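Local coordinates for ADP-dependent (S)-NAD(P)H-hydrate dehydratase (Enterococcus faecalis, PDB 2R3B), which probably catalyses the ADP-dependent dehydration of the S-form of NAD(P)HX, a damaged hydrated form of NAD(P)H, and so helps to repair the cofactor, at residues B[63-68]-B[89-94]; B[141-146]-B[164-169]; B[152-157]-B[177-182]. One frame throughout, in Å; residues are numbered along the deposited sequence.

Contact 1. Residues B[63-68]-B[89-94]; sequences STEACI and ARCPEA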
loop_
_atom_site.group_PDB
_atom_site.type_symbol
_atom_site.label_atom_id
_atom_site.label_comp_id
_atom_site.label_asym_id
_atom_site.label_seq_id
_atom_site.Cartn_x
_atom_site.Cartn_y
_atom_site.Cartn_z
ATOM N N SER B 63 1.377 -2.729 -15.503
ATOM C CA SER B 63 0.681 -2.203 -16.655
ATOM C C SER B 63 -0.553 -1.406 -16.300
ATOM O O SER B 63 -0.854 -0.394 -16.945
ATOM C CB SER B 63 0.243 -3.335 -17.577
ATOM O OG SER B 63 1.345 -4.057 -18.045
ATOM N N THR B 64 -1.303 -1.895 -15.311
ATOM C CA THR B 64 -2.525 -1.206 -14.858
ATOM C C THR B 64 -2.207 0.170 -14.318
ATOM O O THR B 64 -2.867 1.134 -14.682
ATOM C CB THR B 64 -3.241 -2.074 -13.813
ATOM O OG1 THR B 64 -3.531 -3.346 -14.423
ATOM C CG2 THR B 64 -4.532 -1.387 -13.300
ATOM N N GLU B 65 -1.197 0.288 -13.473
ATOM C CA GLU B 65 -0.837 1.588 -12.904
ATOM C C GLU B 65 -0.452 2.579 -14.033
ATOM O O GLU B 65 -0.802 3.760 -13.995
ATOM C CB GLU B 65 0.306 1.421 -11.884
ATOM C CG GLU B 65 0.635 2.720 -11.139
ATOM C CD GLU B 65 1.341 2.526 -9.800
ATOM O OE1 GLU B 65 1.992 1.462 -9.630
ATOM O OE2 GLU B 65 1.234 3.459 -8.936
ATOM N N ALA B 66 0.288 2.085 -15.024
ATOM C CA ALA B 66 0.714 2.897 -16.181
ATOM C C ALA B 66 -0.513 3.376 -16.959
ATOM O O ALA B 66 -0.629 4.553 -17.330
ATOM C CB ALA B 66 1.642 2.049 -17.111
ATOM N N CYS B 67 -1.441 2.468 -17.202
ATOM C CA CYS B 67 -2.642 2.805 -17.986
ATOM C C CYS B 67 -3.524 3.868 -17.316
ATOM O O CYS B 67 -3.893 4.877 -17.936
ATOM C CB CYS B 67 -3.429 1.522 -18.269
ATOM S SG CYS B 67 -4.812 1.707 -19.402
ATOM N N ILE B 68 -3.810 3.671 -16.032
ATOM C CA ILE B 68 -4.593 4.630 -15.257
ATOM C C ILE B 68 -3.905 5.970 -15.231
ATOM O O ILE B 68 -4.509 6.995 -15.560
ATOM C CB ILE B 68 -4.780 4.139 -13.823
ATOM C CG1 ILE B 68 -5.650 2.872 -13.844
ATOM C CG2 ILE B 68 -5.414 5.232 -12.940
ATOM C CD1 ILE B 68 -5.589 2.145 -12.552
ATOM N N ALA B 89 -5.234 -2.788 -4.002
ATOM C CA ALA B 89 -4.465 -2.037 -2.974
ATOM C C ALA B 89 -3.660 -0.911 -3.650
ATOM O O ALA B 89 -3.450 0.132 -3.052
ATOM C CB ALA B 89 -3.507 -2.971 -2.218
ATOM N N ARG B 90 -3.156 -1.153 -4.850
ATOM C CA ARG B 90 -2.334 -0.165 -5.558
ATOM C C ARG B 90 -3.121 0.736 -6.520
ATOM O O ARG B 90 -2.762 1.905 -6.752
ATOM C CB ARG B 90 -1.221 -0.890 -6.329
ATOM C CG ARG B 90 -0.224 -1.660 -5.458
ATOM C CD ARG B 90 0.892 -2.277 -6.272
ATOM N NE ARG B 90 1.630 -1.193 -6.916
ATOM C CZ ARG B 90 2.577 -0.455 -6.348
ATOM N NH1 ARG B 90 3.011 -0.730 -5.141
ATOM N NH2 ARG B 90 3.107 0.557 -7.008
ATOM N N CYS B 91 -4.161 0.179 -7.115
ATOM C CA CYS B 91 -4.903 0.801 -8.214
ATOM C C CYS B 91 -6.378 0.551 -8.034
ATOM O O CYS B 91 -6.953 -0.271 -8.759
ATOM C CB CYS B 91 -4.507 0.151 -9.548
ATOM S SG CYS B 91 -2.726 0.305 -9.980
ATOM N N PRO B 92 -7.019 1.253 -7.090
ATOM C CA PRO B 92 -8.458 1.042 -6.947
ATOM C C PRO B 92 -9.323 1.546 -8.106
ATOM O O PRO B 92 -10.493 1.187 -8.176
ATOM C CB PRO B 92 -8.777 1.759 -5.642
ATOM C CG PRO B 92 -7.817 2.850 -5.616
ATOM C CD PRO B 92 -6.542 2.256 -6.129
ATOM N N GLU B 93 -8.748 2.317 -9.040
ATOM C CA GLU B 93 -9.457 2.793 -10.194
ATOM C C GLU B 93 -9.837 1.646 -11.165
ATOM O O GLU B 93 -10.764 1.780 -11.934
ATOM C CB GLU B 93 -8.599 3.792 -10.951
ATOM C CG GLU B 93 -8.295 5.048 -10.159
ATOM C CD GLU B 93 -7.100 4.959 -9.273
ATOM O OE1 GLU B 93 -6.428 3.884 -9.214
ATOM O OE2 GLU B 93 -6.863 5.998 -8.592
ATOM N N ALA B 94 -9.093 0.552 -11.132
ATOM C CA ALA B 94 -9.236 -0.531 -12.093
ATOM C C ALA B 94 -10.376 -1.445 -11.716
ATOM O O ALA B 94 -10.539 -1.795 -10.527
ATOM C CB ALA B 94 -7.965 -1.384 -12.126
HETATM O O HOH W 1 1.637 -1.081 -9.971
HETATM O O HOH W 2 0.025 2.613 -6.273
#
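E65 and R90 join helix 57-70 to the end of helix 84-90, where the chain leaves the helix at C91 and makes a type I turn from C91 to A94 before strand 95-97, all within a ribokinase-like alpha/beta fold. The ionic part is one salt bridge. R90 NH2 donates to E65 OE1 over 3.0 Å with an N-H...O angle of 170°, nearly straight. The oxygen lies in the guanidinium plane and accepts through its syn lone pair, although the carboxylate and guanidinium planes are turned 64° apart. E65 reaches that far because CG stands anti to its backbone N (chi1 -174°) and the chain stays extended beyond it.

Water 1 bridges the two charged groups, donating to E65 OE1 and accepting from R90 NE, while water 2 ties the carboxylate to the backbone by donating to E65 OE2 and to the R90 carbonyl. Q283 also binds E65 OE2. The other end of the guanidinium, R90 NH1, bonds the A89 carbonyl of a neighbouring subunit, which places the bridge beside a tetramer interface.

The apolar part faces strand 74-78. The C91 sulfur lies against the helix, with SG 3.7 Å from E65 CA. I68 CD1 sits 3.8 Å from C91 CB and equally close to E93 CB. The I68 and E93 side chains cross at about a right angle. L277 of a different neighbouring subunit packs on I68 as well. T64 hydrogen-bonds I60 O through OG1, and its methyl, anti to the backbone N, turns to the loop: CG2 lies 3.6 Å from A94 CB.

Contact 2. Residues B[141-146]-B[164-169]; sequences QQWLII and PEKVVF. With EDO (1,2-ethanediol), chain P; EDO (1,2-ethanediol), chain O.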
loop_
_atom_site.group_PDB
_atom_site.type_symbol
_atom_site.label_atom_id
_atom_site.label_comp_id
_atom_site.label_asym_id
_atom_site.label_seq_id
_atom_site.Cartn_x
_atom_site.Cartn_y
_atom_site.Cartn_z
ATOM N N GLN B 141 -12.342 -2.362 -35.305
ATOM C CA GLN B 141 -12.070 -1.029 -34.780
ATOM C C GLN B 141 -11.245 -0.978 -33.478
ATOM O O GLN B 141 -10.865 0.101 -33.025
ATOM C CB GLN B 141 -13.357 -0.249 -34.573
ATOM C CG GLN B 141 -14.164 -0.584 -33.310
ATOM C CD GLN B 141 -14.858 -1.915 -33.360
ATOM O OE1 GLN B 141 -14.941 -2.549 -34.418
ATOM N NE2 GLN B 141 -15.366 -2.361 -32.203
ATOM N N GLN B 142 -11.014 -2.128 -32.872
ATOM C CA GLN B 142 -10.304 -2.198 -31.601
ATOM C C GLN B 142 -8.791 -2.287 -31.824
ATOM O O GLN B 142 -8.310 -3.083 -32.622
ATOM C CB GLN B 142 -10.726 -3.453 -30.835
ATOM C CG GLN B 142 -12.142 -3.466 -30.350
ATOM C CD GLN B 142 -12.470 -4.755 -29.669
ATOM O OE1 GLN B 142 -12.170 -5.848 -30.194
ATOM N NE2 GLN B 142 -13.115 -4.657 -28.492
ATOM N N TRP B 143 -8.028 -1.516 -31.057
ATOM C CA TRP B 143 -6.591 -1.706 -30.995
ATOM C C TRP B 143 -6.303 -2.944 -30.161
ATOM O O TRP B 143 -6.910 -3.142 -29.112
ATOM C CB TRP B 143 -5.933 -0.490 -30.354
ATOM C CG TRP B 143 -5.959 0.738 -31.199
ATOM C CD1 TRP B 143 -6.802 1.785 -31.098
ATOM C CD2 TRP B 143 -5.058 1.042 -32.252
ATOM N NE1 TRP B 143 -6.498 2.723 -32.042
ATOM C CE2 TRP B 143 -5.410 2.301 -32.748
ATOM C CE3 TRP B 143 -3.951 0.386 -32.789
ATOM C CZ2 TRP B 143 -4.717 2.912 -33.777
ATOM C CZ3 TRP B 143 -3.262 0.993 -33.819
ATOM C CH2 TRP B 143 -3.643 2.236 -34.297
ATOM N N LEU B 144 -5.359 -3.761 -30.611
ATOM C CA LEU B 144 -4.966 -4.966 -29.916
ATOM C C LEU B 144 -3.447 -4.958 -29.794
ATOM O O LEU B 144 -2.755 -5.066 -30.814
ATOM C CB LEU B 144 -5.421 -6.212 -30.686
ATOM C CG LEU B 144 -4.953 -7.577 -30.182
ATOM C CD1 LEU B 144 -5.346 -7.783 -28.712
ATOM C CD2 LEU B 144 -5.506 -8.729 -31.026
ATOM N N ILE B 145 -2.931 -4.860 -28.569
ATOM C CA ILE B 145 -1.487 -4.853 -28.309
ATOM C C ILE B 145 -1.108 -6.224 -27.780
ATOM O O ILE B 145 -1.681 -6.696 -26.802
ATOM C CB ILE B 145 -1.107 -3.785 -27.295
ATOM C CG1 ILE B 145 -1.666 -2.425 -27.723
ATOM C CG2 ILE B 145 0.437 -3.775 -27.080
ATOM C CD1 ILE B 145 -1.836 -1.473 -26.539
ATOM N N ILE B 146 -0.183 -6.887 -28.462
ATOM C CA ILE B 146 0.250 -8.250 -28.125
ATOM C C ILE B 146 1.686 -8.125 -27.649
ATOM O O ILE B 146 2.562 -7.729 -28.402
ATOM C CB ILE B 146 0.153 -9.170 -29.344
ATOM C CG1 ILE B 146 -1.297 -9.200 -29.853
ATOM C CG2 ILE B 146 0.647 -10.612 -29.015
ATOM C CD1 ILE B 146 -1.507 -10.041 -31.136
ATOM N N PRO B 164 -5.244 -6.999 -39.067
ATOM C CA PRO B 164 -3.880 -6.739 -38.587
ATOM C C PRO B 164 -3.509 -5.272 -38.438
ATOM O O PRO B 164 -2.594 -4.947 -37.668
ATOM C CB PRO B 164 -3.009 -7.421 -39.636
ATOM C CG PRO B 164 -3.823 -7.388 -40.869
ATOM C CD PRO B 164 -5.242 -7.557 -40.436
ATOM N N GLU B 165 -4.223 -4.395 -39.134
ATOM C CA GLU B 165 -3.876 -2.988 -39.183
ATOM C C GLU B 165 -3.941 -2.297 -37.815
ATOM O O GLU B 165 -3.201 -1.329 -37.578
ATOM C CB GLU B 165 -4.770 -2.235 -40.175
ATOM C CG GLU B 165 -6.239 -2.184 -39.843
ATOM C CD GLU B 165 -7.110 -3.386 -40.328
ATOM O OE1 GLU B 165 -6.619 -4.487 -40.700
ATOM O OE2 GLU B 165 -8.349 -3.212 -40.308
ATOM N N LYS B 166 -4.800 -2.778 -36.915
ATOM C CA LYS B 166 -4.790 -2.224 -35.550
ATOM C C LYS B 166 -4.176 -3.166 -34.515
ATOM O O LYS B 166 -4.399 -2.994 -33.317
ATOM C CB LYS B 166 -6.168 -1.740 -35.109
ATOM C CG LYS B 166 -6.570 -0.364 -35.718
ATOM C CD LYS B 166 -7.869 0.101 -35.100
ATOM C CE LYS B 166 -8.206 1.485 -35.437
ATOM N NZ LYS B 166 -8.245 1.621 -36.917
ATOM N N VAL B 167 -3.373 -4.122 -34.963
ATOM C CA VAL B 167 -2.579 -4.932 -34.031
ATOM C C VAL B 167 -1.210 -4.288 -33.869
ATOM O O VAL B 167 -0.601 -3.797 -34.868
ATOM C CB VAL B 167 -2.444 -6.377 -34.493
ATOM C CG1 VAL B 167 -1.629 -7.213 -33.468
ATOM C CG2 VAL B 167 -3.848 -6.983 -34.721
ATOM N N VAL B 168 -0.758 -4.241 -32.614
ATOM C CA VAL B 168 0.560 -3.669 -32.243
ATOM C C VAL B 168 1.297 -4.790 -31.505
ATOM O O VAL B 168 0.845 -5.249 -30.457
ATOM C CB VAL B 168 0.437 -2.448 -31.339
ATOM C CG1 VAL B 168 1.829 -1.844 -31.010
ATOM C CG2 VAL B 168 -0.519 -1.407 -31.933
ATOM N N PHE B 169 2.420 -5.254 -32.045
ATOM C CA PHE B 169 3.298 -6.188 -31.319
ATOM C C PHE B 169 4.407 -5.409 -30.645
ATOM O O PHE B 169 4.971 -4.480 -31.238
ATOM C CB PHE B 169 3.952 -7.215 -32.237
ATOM C CG PHE B 169 3.001 -8.172 -32.872
ATOM C CD1 PHE B 169 2.413 -7.872 -34.087
ATOM C CD2 PHE B 169 2.701 -9.376 -32.268
ATOM C CE1 PHE B 169 1.551 -8.765 -34.699
ATOM C CE2 PHE B 169 1.857 -10.272 -32.874
ATOM C CZ PHE B 169 1.266 -9.970 -34.094
HETATM C C1 EDO P . -4.504 1.446 -38.167
HETATM O O1 EDO P . -5.664 2.290 -38.234
HETATM C C2 EDO P . -3.261 2.170 -38.667
HETATM O O2 EDO P . -3.174 3.505 -38.139
HETATM C C1 EDO O . -0.126 -1.366 -39.544
HETATM O O1 EDO O . -1.313 -0.576 -39.623
HETATM C C2 EDO O . 1.076 -0.447 -39.401
HETATM O O2 EDO O . 0.749 0.787 -40.078
#
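W143 and K166 meet where two parallel neighbours of the central sheet begin, strands 143-147 and 167-170 of a right-handed beta-alpha-beta unit whose crossover contains helix 149-156. The strand segments run 19° from parallel, 4.6 Å apart at closest. L144 N donates to K166 O, V168 N to L144 O and I146 N to V168 O, which fixes the pairs L144-V167, I145-V168 and I146-F169.

K166 crosses the indole at about a right angle, its CG 3.9 Å from the centroid of the six-membered ring and almost straight above it, a CH-pi contact over the face. The lysine runs extended to CE and bends only at chi4 (56°), carrying K166 NZ to within 3.0 Å of O1 of the ethanediol of chain P; its cation-pi contribution is at most weak.

Side chains alternate between the two faces. I145 and V168 lie side by side on the face covered by helices 233-247 and 252-269, and V168 CG2 also reaches W143 CE3 at 4.0 Å. On the other face, I146 keeps CG1 beside its backbone N (chi1 -59°) and extends beyond it, so that its terminal methyl meets two neighbours: CD1 lies 3.7 Å from V167 CG1 and 3.8 Å from F169 CE2.

Contact 3. Residues B[152-157]-B[177-182]; sequences TLFSQG and QRLSHL. With EDO (1,2-ethanediol), chain N.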
loop_
_atom_site.group_PDB
_atom_site.type_symbol
_atom_site.label_atom_id
_atom_site.label_comp_id
_atom_site.label_asym_id
_atom_site.label_seq_id
_atom_site.Cartn_x
_atom_site.Cartn_y
_atom_site.Cartn_z
ATOM N N THR B 152 5.051 -14.847 -28.042
ATOM C CA THR B 152 5.544 -16.215 -28.132
ATOM C C THR B 152 4.427 -17.198 -28.429
ATOM O O THR B 152 4.568 -18.056 -29.309
ATOM C CB THR B 152 6.264 -16.611 -26.861
ATOM O OG1 THR B 152 7.381 -15.746 -26.668
ATOM C CG2 THR B 152 6.770 -18.068 -26.918
ATOM N N LEU B 153 3.313 -17.104 -27.706
ATOM C CA LEU B 153 2.156 -17.978 -27.982
ATOM C C LEU B 153 1.568 -17.737 -29.367
ATOM O O LEU B 153 1.107 -18.679 -30.047
ATOM C CB LEU B 153 1.066 -17.760 -26.933
ATOM C CG LEU B 153 1.404 -18.223 -25.510
ATOM C CD1 LEU B 153 0.233 -17.934 -24.559
ATOM C CD2 LEU B 153 1.836 -19.699 -25.439
ATOM N N PHE B 154 1.543 -16.473 -29.784
ATOM C CA PHE B 154 1.027 -16.109 -31.092
ATOM C C PHE B 154 1.851 -16.795 -32.181
ATOM O O PHE B 154 1.299 -17.350 -33.125
ATOM C CB PHE B 154 1.003 -14.595 -31.321
ATOM C CG PHE B 154 0.517 -14.219 -32.687
ATOM C CD1 PHE B 154 1.421 -14.102 -33.756
ATOM C CD2 PHE B 154 -0.834 -14.031 -32.943
ATOM C CE1 PHE B 154 0.966 -13.801 -35.041
ATOM C CE2 PHE B 154 -1.284 -13.719 -34.239
ATOM C CZ PHE B 154 -0.396 -13.603 -35.279
ATOM N N SER B 155 3.164 -16.756 -32.015
ATOM C CA SER B 155 4.078 -17.301 -33.009
ATOM C C SER B 155 4.045 -18.832 -33.021
ATOM O O SER B 155 4.113 -19.452 -34.084
ATOM C CB SER B 155 5.492 -16.788 -32.771
ATOM O OG SER B 155 6.133 -17.477 -31.716
ATOM N N GLN B 156 3.936 -19.436 -31.852
ATOM C CA GLN B 156 3.826 -20.889 -31.740
ATOM C C GLN B 156 2.483 -21.465 -32.175
ATOM O O GLN B 156 2.398 -22.657 -32.472
ATOM C CB GLN B 156 4.110 -21.314 -30.315
ATOM C CG GLN B 156 5.525 -21.015 -29.864
ATOM C CD GLN B 156 5.769 -21.316 -28.389
ATOM O OE1 GLN B 156 4.839 -21.545 -27.604
ATOM N NE2 GLN B 156 7.037 -21.326 -28.012
ATOM N N GLY B 157 1.435 -20.651 -32.231
ATOM C CA GLY B 157 0.085 -21.155 -32.444
ATOM C C GLY B 157 -0.324 -21.009 -33.874
ATOM O O GLY B 157 -1.496 -21.169 -34.230
ATOM N N GLN B 177 12.631 -12.384 -33.115
ATOM C CA GLN B 177 13.227 -13.522 -33.826
ATOM C C GLN B 177 12.195 -14.603 -34.004
ATOM O O GLN B 177 12.037 -15.175 -35.076
ATOM C CB GLN B 177 14.421 -14.060 -33.049
ATOM C CG GLN B 177 15.062 -15.281 -33.671
ATOM C CD GLN B 177 16.328 -15.686 -32.949
ATOM O OE1 GLN B 177 17.292 -14.922 -32.874
ATOM N NE2 GLN B 177 16.323 -16.890 -32.394
ATOM N N ARG B 178 11.464 -14.851 -32.930
ATOM C CA ARG B 178 10.430 -15.873 -32.929
ATOM C C ARG B 178 9.275 -15.512 -33.844
ATOM O O ARG B 178 8.817 -16.341 -34.597
ATOM C CB ARG B 178 9.955 -16.144 -31.493
ATOM C CG ARG B 178 9.479 -17.549 -31.296
ATOM C CD ARG B 178 9.058 -17.837 -29.867
ATOM N NE ARG B 178 10.199 -18.035 -28.970
ATOM C CZ ARG B 178 10.626 -17.155 -28.061
ATOM N NH1 ARG B 178 10.016 -15.978 -27.892
ATOM N NH2 ARG B 178 11.677 -17.464 -27.302
ATOM N N LEU B 179 8.808 -14.264 -33.798
ATOM C CA LEU B 179 7.676 -13.839 -34.629
ATOM C C LEU B 179 8.039 -13.694 -36.116
ATOM O O LEU B 179 7.298 -14.146 -36.989
ATOM C CB LEU B 179 7.133 -12.518 -34.094
ATOM C CG LEU B 179 5.926 -11.855 -34.758
ATOM C CD1 LEU B 179 4.704 -12.780 -34.676
ATOM C CD2 LEU B 179 5.676 -10.529 -34.079
ATOM N N SER B 180 9.172 -13.047 -36.388
ATOM C CA SER B 180 9.584 -12.715 -37.759
ATOM C C SER B 180 10.463 -13.772 -38.418
ATOM O O SER B 180 10.672 -13.732 -39.638
ATOM C CB SER B 180 10.372 -11.412 -37.754
ATOM O OG SER B 180 11.619 -11.577 -37.123
ATOM N N HIS B 181 11.012 -14.665 -37.601
ATOM C CA HIS B 181 12.021 -15.645 -38.015
ATOM C C HIS B 181 13.342 -15.009 -38.436
ATOM O O HIS B 181 14.185 -15.683 -39.019
ATOM C CB HIS B 181 11.477 -16.575 -39.097
ATOM C CG HIS B 181 10.233 -17.286 -38.679
ATOM N ND1 HIS B 181 8.983 -16.935 -39.142
ATOM C CD2 HIS B 181 10.037 -18.272 -37.774
ATOM C CE1 HIS B 181 8.074 -17.702 -38.570
ATOM N NE2 HIS B 181 8.687 -18.520 -37.732
ATOM N N LEU B 182 13.545 -13.737 -38.100
ATOM C CA LEU B 182 14.827 -13.078 -38.328
ATOM C C LEU B 182 15.756 -13.310 -37.153
ATOM O O LEU B 182 15.510 -12.808 -36.051
ATOM C CB LEU B 182 14.651 -11.568 -38.537
ATOM C CG LEU B 182 13.925 -11.106 -39.794
ATOM C CD1 LEU B 182 13.580 -9.645 -39.688
ATOM C CD2 LEU B 182 14.762 -11.389 -41.053
HETATM C C1 EDO N . 7.370 -20.429 -32.919
HETATM O O1 EDO N . 8.470 -20.192 -32.046
HETATM C C2 EDO N . 7.513 -19.656 -34.227
HETATM O O2 EDO N . 8.729 -18.900 -34.290
#
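Helices 149-156 and 173-180 come together near their C-terminal ends, with S155 and L179 5.2 Å apart between CA atoms; G157 and H181 are the first residues to leave helical geometry, H181 with positive phi. That close approach is filled by the small S155 side chain, modelled in two conformers. In the one described here, OG lies between backbone N and carbonyl carbon (chi1 78°) and turns back to donate to T152 O over 2.9 Å, from the same face as Q156 N, while also lying 3.4 Å from R178 CG.

The R178 chain, bent at chi3, passes obliquely across T152. T152 CG2 lies over one face of the guanidinium, 4.0 Å from R178 NE, and also touches the R178 CD methylene at 3.7 Å. T152 OG1 and R178 NH1 are close, but the angle is too poor for a hydrogen bond. Deeper in, L179 CD1 packs obliquely on the F154 ring, 3.7 Å from F154 CD1.

At the surface an ethanediol, probably from the crystallisation liquor, donates from O2 to R178 O at 2.6 Å. Given these packing pairs and the poor OG1-NH1 angle, the direct joint is mainly van der Waals: in the conformer described, the serine hydrogen-bonds within its own helix, and the arginine packs through its aliphatic part and guanidinium face.

How the contacts relate
The three contacts lie in one alpha/beta fold around a shared mixed sheet. Contact 1 closes along the chain before the others open. Its centre lies about 22 Å from that of contact 2 and about 30 Å from that of contact 3, which is on the opposite side of the chain's centre. Contacts 2 and 3 have alternating segments: strand 143-147, helix 149-156, strand 167-170 and helix 173-180 follow one another. Their centres are about 16 Å apart, yet they touch, F169 CD2 reaching L179 CD2 at 3.7 Å, with F169 and F154 edge-to-face. Sheet and helix layer are thus joined there, whereas contact 1 adjoins other subunits of the homotetramer.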